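Local coordinates for HTH cro/C1-type domain-containing protein (PDB 7CSV) that serves as the antitoxin HigA of Pseudomonas aeruginosa, a dimer that acts as a regulatory factor by recognizing specific pseudopalindromic DNA motifs, at residues T81-A85 against N86-I90; A53-A56 against I57-R61; G12-R16 against D17-M21. All coordinates share one frame; numbering follows the deposited sequence.

Contact 1: T81-A85 against N86-I90; sequences TAYAA and NGKQI
Y83 brings its ring obliquely to G87 CA, one turn further along helix 67-93. With CG anti to the backbone N (chi1 -172°), the side chain leaves CB beside its own carbonyl carbon and runs toward the C-terminal end of the helix. Y83 CG lies 4.2 Å from G87 CA; the nearer flank of the ring follows, Y83 CD1 at 3.6 Å and CE1 at 3.8 Å from the same atom. This is an off-centre CH-pi contact, the CA 30° off the ring normal; G87 has no side chain, and Y83 CD1 sits where a CB would point. At the tip, Y83 OH passes K88 CE at 3.9 Å and makes its hydrogen bond to E91.

The backbone widens into a pi-type turn at 83-85, and the axes of the short segments 81-85 and 86-90 make an angle of 61°. N86 N reaches A82 O and G87 N reaches Y83 O, each at 2.8 Å, whereas a water bridges A85 O and Q89 N. The bent region borders the N-terminal arm, with Y83 on M6 and K88 on T3, and packs through A82, Y83 and I90 on A53, I57 and D54 in helix 53-63 of the second subunit.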
ATOM      1  N   THR A  81      -7.304   9.408  -2.150  1.00 11.37           N
ATOM      2  CA  THR A  81      -8.658   9.460  -1.618  1.00 11.53           C
ATOM      3  C   THR A  81      -8.657   9.900  -0.161  1.00 14.91           C
ATOM      4  O   THR A  81      -9.479  10.733   0.244  1.00 13.42           O
ATOM      5  CB  THR A  81      -9.330   8.100  -1.783  1.00 15.82           C
ATOM      6  OG1 THR A  81      -8.674   7.135  -0.951  1.00 23.58           O
ATOM      7  CG2 THR A  81      -9.199   7.658  -3.214  1.00  9.36           C
ATOM      8  N   ALA A  82      -7.725   9.366   0.634  1.00 12.65           N
ATOM      9  CA  ALA A  82      -7.591   9.777   2.029  1.00 12.73           C
ATOM     10  C   ALA A  82      -7.248  11.251   2.138  1.00 14.27           C
ATOM     11  O   ALA A  82      -7.767  11.952   3.018  1.00 15.25           O
ATOM     12  CB  ALA A  82      -6.513   8.948   2.730  1.00 15.69           C
ATOM     13  N   TYR A  83      -6.367  11.740   1.259  1.00 10.61           N
ATOM     14  CA  TYR A  83      -5.995  13.151   1.312  1.00 11.64           C
ATOM     15  C   TYR A  83      -7.177  14.042   0.961  1.00 15.37           C
ATOM     16  O   TYR A  83      -7.397  15.075   1.607  1.00 14.44           O
ATOM     17  CB  TYR A  83      -4.834  13.455   0.370  1.00 10.95           C
ATOM     18  CG  TYR A  83      -4.312  14.862   0.563  1.00 12.98           C
ATOM     19  CD1 TYR A  83      -3.478  15.162   1.630  1.00 12.20           C
ATOM     20  CD2 TYR A  83      -4.702  15.893  -0.282  1.00 19.71           C
ATOM     21  CE1 TYR A  83      -3.005  16.463   1.831  1.00 16.33           C
ATOM     22  CE2 TYR A  83      -4.242  17.199  -0.089  1.00 15.63           C
ATOM     23  CZ  TYR A  83      -3.396  17.469   0.971  1.00 22.57           C
ATOM     24  OH  TYR A  83      -2.941  18.759   1.173  1.00 19.83           O
ATOM     25  N   ALA A  84      -7.925  13.686  -0.081  1.00 11.76           N
ATOM     26  CA  ALA A  84      -9.055  14.527  -0.472  1.00 16.23           C
ATOM     27  C   ALA A  84     -10.099  14.588   0.629  1.00 16.63           C
ATOM     28  O   ALA A  84     -10.804  15.596   0.765  1.00 17.64           O
ATOM     29  CB  ALA A  84      -9.679  14.010  -1.766  1.00 21.54           C
ATOM     30  N   ALA A  85     -10.195  13.531   1.432  1.00 16.71           N
ATOM     31  CA  ALA A  85     -11.176  13.468   2.508  1.00 17.41           C
ATOM     32  C   ALA A  85     -10.688  14.175   3.772  1.00 21.18           C
ATOM     33  O   ALA A  85     -11.397  15.026   4.320  1.00 19.97           O
ATOM     34  CB  ALA A  85     -11.524  12.009   2.807  1.00 21.19           C
ATOM     35  N   ASN A  86      -9.490  13.839   4.264  1.00 17.57           N
ATOM     36  CA  ASN A  86      -9.052  14.323   5.576  1.00 17.25           C
ATOM     37  C   ASN A  86      -7.732  15.086   5.560  1.00 18.31           C
ATOM     38  O   ASN A  86      -7.290  15.540   6.629  1.00 15.37           O
ATOM     39  CB  ASN A  86      -8.921  13.153   6.562  1.00 19.82           C
ATOM     40  CG  ASN A  86     -10.159  12.275   6.605  1.00 28.03           C
ATOM     41  OD1 ASN A  86     -11.278  12.755   6.461  1.00 35.58           O
ATOM     42  ND2 ASN A  86      -9.953  10.970   6.759  1.00 29.01           N
ATOM     43  N   GLY A  87      -7.106  15.254   4.389  1.00 13.16           N
ATOM     44  CA  GLY A  87      -5.767  15.823   4.331  1.00 15.27           C
ATOM     45  C   GLY A  87      -5.701  17.262   4.812  1.00 14.09           C
ATOM     46  O   GLY A  87      -4.757  17.649   5.500  1.00 15.73           O
ATOM     47  N   LYS A  88      -6.686  18.079   4.448  1.00 13.81           N
ATOM     48  CA  LYS A  88      -6.653  19.469   4.900  1.00 15.48           C
ATOM     49  C   LYS A  88      -6.793  19.568   6.413  1.00 16.61           C
ATOM     50  O   LYS A  88      -6.103  20.377   7.050  1.00 17.36           O
ATOM     51  CB  LYS A  88      -7.740  20.280   4.208  1.00 15.99           C
ATOM     52  CG  LYS A  88      -7.601  20.300   2.701  1.00 22.02           C
ATOM     53  CD  LYS A  88      -6.284  20.905   2.274  1.00 20.52           C
ATOM     54  CE  LYS A  88      -6.178  20.906   0.756  1.00 24.45           C
ATOM     55  NZ  LYS A  88      -5.196  21.917   0.272  1.00 33.65           N
ATOM     56  N   GLN A  89      -7.696  18.777   7.001  1.00 13.56           N
ATOM     57  CA  GLN A  89      -7.829  18.746   8.456  1.00 17.88           C
ATOM     58  C   GLN A  89      -6.559  18.230   9.116  1.00 18.64           C
ATOM     59  O   GLN A  89      -6.120  18.765  10.138  1.00 16.41           O
ATOM     60  CB  GLN A  89      -9.020  17.872   8.859  1.00 20.07           C
ATOM     61  CG  GLN A  89      -9.216  17.731  10.376  1.00 21.57           C
ATOM     62  CD  GLN A  89      -9.651  19.028  11.028  1.00 24.17           C
ATOM     63  OE1 GLN A  89     -10.457  19.772  10.471  1.00 28.10           O
ATOM     64  NE2 GLN A  89      -9.117  19.308  12.214  1.00 26.92           N
ATOM     65  N   ILE A  90      -5.959  17.180   8.546  1.00 14.88           N
ATOM     66  CA  ILE A  90      -4.722  16.637   9.102  1.00 15.98           C
ATOM     67  C   ILE A  90      -3.641  17.707   9.132  1.00 16.44           C
ATOM     68  O   ILE A  90      -2.946  17.888  10.140  1.00 19.86           O
ATOM     69  CB  ILE A  90      -4.269  15.402   8.298  1.00 12.66           C
ATOM     70  CG1 ILE A  90      -5.148  14.202   8.637  1.00 12.79           C
ATOM     71  CG2 ILE A  90      -2.808  15.082   8.592  1.00 16.24           C
ATOM     72  CD1 ILE A  90      -4.900  12.963   7.731  1.00 13.52           C
TER
HETATM   73  O   HOH W   1      -9.801  17.643   5.316  1.00 16.62           O

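Contact 2: A53-A56 against I57-R61; sequences ADMA and IRLGR
The guanidinium of R58 takes the carboxylate of D54 at its edge: D54 OD2 lies 2.9 Å from R58 NE and in the guanidinium plane. The bond is also nearly straight, with an N-H...O angle of 169°. The carboxylate is turned differently, its plane 54° from that of the guanidinium, and it is met on the syn side but clearly out of its own plane. This is therefore a salt bridge through a single oxygen and a single nitrogen. In D54 a trans arrangement of CG and N about the CA-CB bond (chi1 -178°) carries the carboxylate toward the next turn, while the R58 chain runs extended from CG to NE, its CG 3.3 Å from D54 O. The other end of the guanidinium is engaged as well: R58 NH1 forms a salt bridge with E93 of the second subunit and a weak hydrogen bond to L34 O.

These residues open helix 53-63, which in this helix-turn-helix family domain leans on helix 27-34 and on the start of helix 67-93. On the inward side M55, bent at both its second and third side-chain torsions, brings CE to 3.7 Å from L59 CG, and both residues pack on L34; L59 and A56 also meet W70. The backbone bonds are regular: I57 N to A53 O at 3.0 Å, L59 N to M55 O at 2.9 Å and G60 N to A56 O at 2.9 Å. I57 CG1 rides 3.4 Å from A53 O, and its side chain packs on A67 of its own chain and on L79 of the second subunit.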
ATOM      1  N   ALA A  53      -2.340  -7.542  -1.488  1.00  9.74           N
ATOM      2  CA  ALA A  53      -0.981  -8.062  -1.611  1.00  9.28           C
ATOM      3  C   ALA A  53      -0.960  -9.339  -2.431  1.00 10.10           C
ATOM      4  O   ALA A  53      -0.100  -9.507  -3.298  1.00  9.52           O
ATOM      5  CB  ALA A  53      -0.378  -8.311  -0.232  1.00  9.96           C
ATOM      6  N   ASP A  54      -1.893 -10.254  -2.156  1.00 10.16           N
ATOM      7  CA  ASP A  54      -1.938 -11.514  -2.894  1.00 11.23           C
ATOM      8  C   ASP A  54      -2.167 -11.251  -4.373  1.00  9.27           C
ATOM      9  O   ASP A  54      -1.480 -11.820  -5.224  1.00 10.26           O
ATOM     10  CB  ASP A  54      -3.032 -12.412  -2.312  1.00 13.24           C
ATOM     11  CG  ASP A  54      -3.113 -13.768  -2.982  1.00 19.02           C
ATOM     12  OD1 ASP A  54      -2.348 -14.668  -2.587  1.00 21.81           O
ATOM     13  OD2 ASP A  54      -3.967 -13.931  -3.879  1.00 22.57           O
ATOM     14  N   MET A  55      -3.070 -10.315  -4.692  1.00  8.87           N
ATOM     15  CA  MET A  55      -3.337  -9.988  -6.090  1.00 10.11           C
ATOM     16  C   MET A  55      -2.136  -9.325  -6.749  1.00  9.20           C
ATOM     17  O   MET A  55      -1.898  -9.522  -7.943  1.00 11.12           O
ATOM     18  CB  MET A  55      -4.562  -9.074  -6.192  1.00  9.92           C
ATOM     19  CG  MET A  55      -5.859  -9.831  -6.433  1.00 22.03           C
ATOM     20  SD  MET A  55      -5.907 -10.749  -7.996  1.00 22.77           S
ATOM     21  CE  MET A  55      -5.300  -9.558  -9.156  1.00 15.13           C
ATOM     22  N   ALA A  56      -1.389  -8.505  -5.998  1.00  9.54           N
ATOM     23  CA  ALA A  56      -0.201  -7.865  -6.557  1.00  6.56           C
ATOM     24  C   ALA A  56       0.851  -8.890  -6.929  1.00  9.70           C
ATOM     25  O   ALA A  56       1.551  -8.741  -7.938  1.00 10.32           O
ATOM     26  CB  ALA A  56       0.388  -6.873  -5.556  1.00  9.75           C
ATOM     27  N   ILE A  57       1.007  -9.916  -6.098  1.00  8.34           N
ATOM     28  CA  ILE A  57       1.952 -10.983  -6.430  1.00  9.47           C
ATOM     29  C   ILE A  57       1.496 -11.730  -7.682  1.00  9.96           C
ATOM     30  O   ILE A  57       2.307 -12.042  -8.565  1.00  9.87           O
ATOM     31  CB  ILE A  57       2.131 -11.924  -5.226  1.00  8.26           C
ATOM     32  CG1 ILE A  57       2.783 -11.173  -4.056  1.00 10.91           C
ATOM     33  CG2 ILE A  57       2.982 -13.146  -5.604  1.00  8.79           C
ATOM     34  CD1 ILE A  57       2.725 -11.926  -2.738  1.00 11.00           C
ATOM     35  N   ARG A  58       0.190 -11.993  -7.799  1.00  8.92           N
ATOM     36  CA  ARG A  58      -0.331 -12.672  -8.984  1.00  9.48           C
ATOM     37  C   ARG A  58      -0.130 -11.833 -10.240  1.00  8.95           C
ATOM     38  O   ARG A  58       0.308 -12.345 -11.272  1.00  9.16           O
ATOM     39  CB  ARG A  58      -1.809 -13.021  -8.795  1.00 11.40           C
ATOM     40  CG  ARG A  58      -2.065 -13.951  -7.628  1.00 12.00           C
ATOM     41  CD  ARG A  58      -3.521 -14.349  -7.496  1.00 13.81           C
ATOM     42  NE  ARG A  58      -3.669 -15.289  -6.385  1.00 18.87           N
ATOM     43  CZ  ARG A  58      -3.592 -16.615  -6.491  1.00 20.15           C
ATOM     44  NH1 ARG A  58      -3.399 -17.204  -7.670  1.00 14.87           N
ATOM     45  NH2 ARG A  58      -3.714 -17.366  -5.407  1.00 23.81           N
ATOM     46  N   LEU A  59      -0.442 -10.538 -10.173  1.00  8.55           N
ATOM     47  CA  LEU A  59      -0.279  -9.689 -11.345  1.00  8.95           C
ATOM     48  C   LEU A  59       1.186  -9.538 -11.720  1.00 12.26           C
ATOM     49  O   LEU A  59       1.533  -9.535 -12.907  1.00 14.03           O
ATOM     50  CB  LEU A  59      -0.904  -8.319 -11.081  1.00  8.29           C
ATOM     51  CG  LEU A  59      -2.415  -8.287 -11.013  1.00 10.17           C
ATOM     52  CD1 LEU A  59      -2.883  -7.018 -10.286  1.00 10.70           C
ATOM     53  CD2 LEU A  59      -2.983  -8.327 -12.436  1.00 12.99           C
ATOM     54  N   GLY A  60       2.060  -9.391 -10.725  1.00 10.25           N
ATOM     55  CA  GLY A  60       3.482  -9.324 -11.022  1.00 10.22           C
ATOM     56  C   GLY A  60       3.966 -10.581 -11.717  1.00 12.17           C
ATOM     57  O   GLY A  60       4.696 -10.513 -12.708  1.00 12.75           O
ATOM     58  N   ARG A  61       3.553 -11.749 -11.204  1.00 11.85           N
ATOM     59  CA  ARG A  61       3.920 -13.022 -11.817  1.00 12.82           C
ATOM     60  C   ARG A  61       3.412 -13.117 -13.249  1.00 12.98           C
ATOM     61  O   ARG A  61       4.135 -13.564 -14.150  1.00 15.12           O
ATOM     62  CB  ARG A  61       3.358 -14.172 -10.979  1.00  9.39           C
ATOM     63  CG  ARG A  61       3.420 -15.548 -11.647  1.00 15.89           C
ATOM     64  CD  ARG A  61       4.793 -16.150 -11.573  1.00 14.26           C
ATOM     65  NE  ARG A  61       4.777 -17.541 -12.035  1.00 12.29           N
ATOM     66  CZ  ARG A  61       5.868 -18.247 -12.311  1.00 26.03           C
ATOM     67  NH1 ARG A  61       7.069 -17.700 -12.172  1.00 21.99           N
ATOM     68  NH2 ARG A  61       5.755 -19.503 -12.733  1.00 21.69           N
TER

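Contact 3: G12-R16 against D17-M21; sequences GEILR and DEFLM
L15 O accepts two backbone N-H groups of the following turn: a nearly straight bond from L20 N at 2.9 Å and a weak one from F19 N at 3.2 Å. Ordinary helical bonding precedes it, with D17 N on E13 O and E18 N on I14 O, whereas L20 N to L15 O and M21 N to R16 O both span five residues. This shift is the pi-type turn at 17-20, and the axes of the short segments 12-16 and 17-21 make an angle of 45°.

Apolar contacts follow the changed spacing. The chi1 of L15 (175°) turns CG away from its own N and places CD1 beside F19 CB, 4.1 Å off, the two side chains crossing at about a right angle; L15 CG lies 4.2 Å from L20 CG. I14 CG2 lies 4.2 Å from F19 CE1, while I14 O sits at the edge of the F19 ring, near its plane, 3.6 Å from CD1.

Among the charged groups, R16 folds back on its own turn, bending at the third torsion so that one guanidinium face lies 3.5 Å over E13 CA, toward the rim. R16 NH2 donates a hydrogen bond to V45 O and forms a salt bridge with E47. E13 OE1 and D17 OD2 are 4.5 Å apart, which may raise the proton affinity of one acid, though nearby R16 probably counters this at D17. The chemistry thus divides the helix: L15 and L20 join the domain core, with F19 reaching F63 and W70, while R16 fixes the polar side to the end of helix 38-45 and the residues after it.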
ATOM      1  N   GLY A  12      -6.923  -0.094 -11.313  1.00 12.93           N
ATOM      2  CA  GLY A  12      -7.613  -0.811 -12.372  1.00 13.60           C
ATOM      3  C   GLY A  12      -7.586  -0.076 -13.692  1.00 17.46           C
ATOM      4  O   GLY A  12      -7.626  -0.699 -14.755  1.00 15.39           O
ATOM      5  N   GLU A  13      -7.496   1.254 -13.647  1.00 14.83           N
ATOM      6  CA  GLU A  13      -7.359   2.020 -14.879  1.00 16.29           C
ATOM      7  C   GLU A  13      -6.049   1.696 -15.587  1.00 15.81           C
ATOM      8  O   GLU A  13      -6.017   1.544 -16.815  1.00 15.21           O
ATOM      9  CB  GLU A  13      -7.460   3.510 -14.561  1.00 19.38           C
ATOM     10  CG  GLU A  13      -7.220   4.438 -15.731  1.00 23.07           C
ATOM     11  CD  GLU A  13      -7.371   5.890 -15.313  1.00 24.64           C
ATOM     12  OE1 GLU A  13      -6.518   6.717 -15.684  1.00 32.67           O
ATOM     13  OE2 GLU A  13      -8.334   6.197 -14.584  1.00 27.05           O
ATOM     14  N   ILE A  14      -4.958   1.588 -14.827  1.00 12.75           N
ATOM     15  CA  ILE A  14      -3.673   1.220 -15.413  1.00 14.81           C
ATOM     16  C   ILE A  14      -3.686  -0.234 -15.868  1.00 13.82           C
ATOM     17  O   ILE A  14      -3.110  -0.575 -16.911  1.00 13.59           O
ATOM     18  CB  ILE A  14      -2.544   1.500 -14.408  1.00 16.79           C
ATOM     19  CG1 ILE A  14      -2.395   3.019 -14.240  1.00 20.93           C
ATOM     20  CG2 ILE A  14      -1.237   0.823 -14.829  1.00 18.90           C
ATOM     21  CD1 ILE A  14      -1.223   3.438 -13.426  1.00 29.16           C
ATOM     22  N   LEU A  15      -4.334  -1.116 -15.099  1.00 13.48           N
ATOM     23  CA  LEU A  15      -4.460  -2.507 -15.529  1.00 13.10           C
ATOM     24  C   LEU A  15      -5.194  -2.594 -16.861  1.00 13.05           C
ATOM     25  O   LEU A  15      -4.735  -3.273 -17.794  1.00 12.79           O
ATOM     26  CB  LEU A  15      -5.188  -3.319 -14.459  1.00 13.51           C
ATOM     27  CG  LEU A  15      -5.521  -4.779 -14.748  1.00  9.95           C
ATOM     28  CD1 LEU A  15      -4.246  -5.495 -15.092  1.00 12.34           C
ATOM     29  CD2 LEU A  15      -6.209  -5.398 -13.525  1.00 18.42           C
ATOM     30  N   ARG A  16      -6.331  -1.889 -16.965  1.00 12.70           N
ATOM     31  CA  ARG A  16      -7.112  -1.866 -18.201  1.00 14.01           C
ATOM     32  C   ARG A  16      -6.281  -1.331 -19.360  1.00 16.47           C
ATOM     33  O   ARG A  16      -6.193  -1.955 -20.419  1.00 14.79           O
ATOM     34  CB  ARG A  16      -8.371  -0.998 -18.024  1.00 20.18           C
ATOM     35  CG  ARG A  16      -9.501  -1.607 -17.218  1.00 26.54           C
ATOM     36  CD  ARG A  16     -10.807  -0.801 -17.372  1.00 28.56           C
ATOM     37  NE  ARG A  16     -10.571   0.633 -17.556  1.00 28.21           N
ATOM     38  CZ  ARG A  16     -10.666   1.552 -16.598  1.00 30.08           C
ATOM     39  NH1 ARG A  16     -10.423   2.825 -16.882  1.00 30.79           N
ATOM     40  NH2 ARG A  16     -11.011   1.220 -15.355  1.00 27.39           N
ATOM     41  N   ASP A  17      -5.683  -0.154 -19.180  1.00 13.74           N
ATOM     42  CA  ASP A  17      -5.105   0.584 -20.299  1.00 18.97           C
ATOM     43  C   ASP A  17      -3.753   0.033 -20.728  1.00 19.18           C
ATOM     44  O   ASP A  17      -3.484  -0.069 -21.928  1.00 22.16           O
ATOM     45  CB  ASP A  17      -4.939   2.064 -19.945  1.00 16.33           C
ATOM     46  CG  ASP A  17      -6.254   2.785 -19.761  1.00 22.91           C
ATOM     47  OD1 ASP A  17      -7.301   2.277 -20.200  1.00 21.04           O
ATOM     48  OD2 ASP A  17      -6.232   3.871 -19.154  1.00 20.68           O
ATOM     49  N   GLU A  18      -2.869  -0.290 -19.774  1.00 15.81           N
ATOM     50  CA  GLU A  18      -1.495  -0.636 -20.102  1.00 16.37           C
ATOM     51  C   GLU A  18      -1.259  -2.132 -20.177  1.00 15.60           C
ATOM     52  O   GLU A  18      -0.167  -2.549 -20.579  1.00 16.24           O
ATOM     53  CB  GLU A  18      -0.526  -0.036 -19.080  1.00 19.03           C
ATOM     54  CG  GLU A  18      -0.642   1.453 -18.934  1.00 18.67           C
ATOM     55  CD  GLU A  18      -0.213   2.179 -20.183  1.00 26.20           C
ATOM     56  OE1 GLU A  18       0.396   1.548 -21.065  1.00 29.82           O
ATOM     57  OE2 GLU A  18      -0.481   3.380 -20.283  1.00 23.93           O
ATOM     58  N   PHE A  19      -2.232  -2.944 -19.780  1.00 14.41           N
ATOM     59  CA  PHE A  19      -2.012  -4.385 -19.791  1.00 16.22           C
ATOM     60  C   PHE A  19      -3.125  -5.116 -20.533  1.00 14.83           C
ATOM     61  O   PHE A  19      -2.851  -5.808 -21.519  1.00 19.03           O
ATOM     62  CB  PHE A  19      -1.855  -4.890 -18.355  1.00 15.83           C
ATOM     63  CG  PHE A  19      -0.613  -4.382 -17.678  1.00 12.94           C
ATOM     64  CD1 PHE A  19      -0.621  -3.179 -16.994  1.00 16.83           C
ATOM     65  CD2 PHE A  19       0.578  -5.103 -17.751  1.00 15.83           C
ATOM     66  CE1 PHE A  19       0.525  -2.703 -16.385  1.00 14.49           C
ATOM     67  CE2 PHE A  19       1.723  -4.638 -17.139  1.00 14.35           C
ATOM     68  CZ  PHE A  19       1.693  -3.429 -16.448  1.00 12.40           C
ATOM     69  N   LEU A  20      -4.375  -4.981 -20.085  1.00 14.26           N
ATOM     70  CA  LEU A  20      -5.462  -5.711 -20.739  1.00 16.10           C
ATOM     71  C   LEU A  20      -5.637  -5.265 -22.184  1.00 18.30           C
ATOM     72  O   LEU A  20      -5.737  -6.096 -23.095  1.00 21.68           O
ATOM     73  CB  LEU A  20      -6.767  -5.535 -19.967  1.00 15.64           C
ATOM     74  CG  LEU A  20      -6.788  -6.089 -18.541  1.00 15.99           C
ATOM     75  CD1 LEU A  20      -8.200  -6.057 -17.986  1.00 18.13           C
ATOM     76  CD2 LEU A  20      -6.215  -7.504 -18.505  1.00 17.49           C
ATOM     77  N   MET A  21      -5.668  -3.949 -22.419  1.00 18.32           N
ATOM     78  CA  MET A  21      -5.805  -3.467 -23.788  1.00 19.18           C
ATOM     79  C   MET A  21      -4.523  -3.660 -24.586  1.00 20.87           C
ATOM     80  O   MET A  21      -4.578  -3.851 -25.806  1.00 25.94           O
ATOM     81  CB  MET A  21      -6.214  -1.994 -23.791  1.00 17.87           C
ATOM     82  CG  MET A  21      -7.611  -1.743 -23.303  1.00 25.01           C
ATOM     83  SD  MET A  21      -8.070  -0.021 -23.567  1.00 42.68           S
ATOM     84  CE  MET A  21      -8.992   0.329 -22.074  1.00 40.06           C
TER

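In the fold
Contacts 2 and 3 belong to one globular domain: their centres are 15 Å apart and they touch, L59 CD2 lying 4.1 Å from L15 CD1. W70, at the start of helix 67-93, joins them further, since L15 and F19 of one and A56 and L59 of the other all pack on it. Contact 1 lies far along that helix, its centre about 28 Å from that of contact 2 and 27 Å from that of contact 3. Within one chain it touches neither, yet in the dimer 81-90 of one subunit packs on 53-57 of the other. No other chain of the dimer touches contact 3. Contacts 1 and 2 therefore serve the dimer interface, an arrangement consistent with recognition of pseudopalindromic DNA.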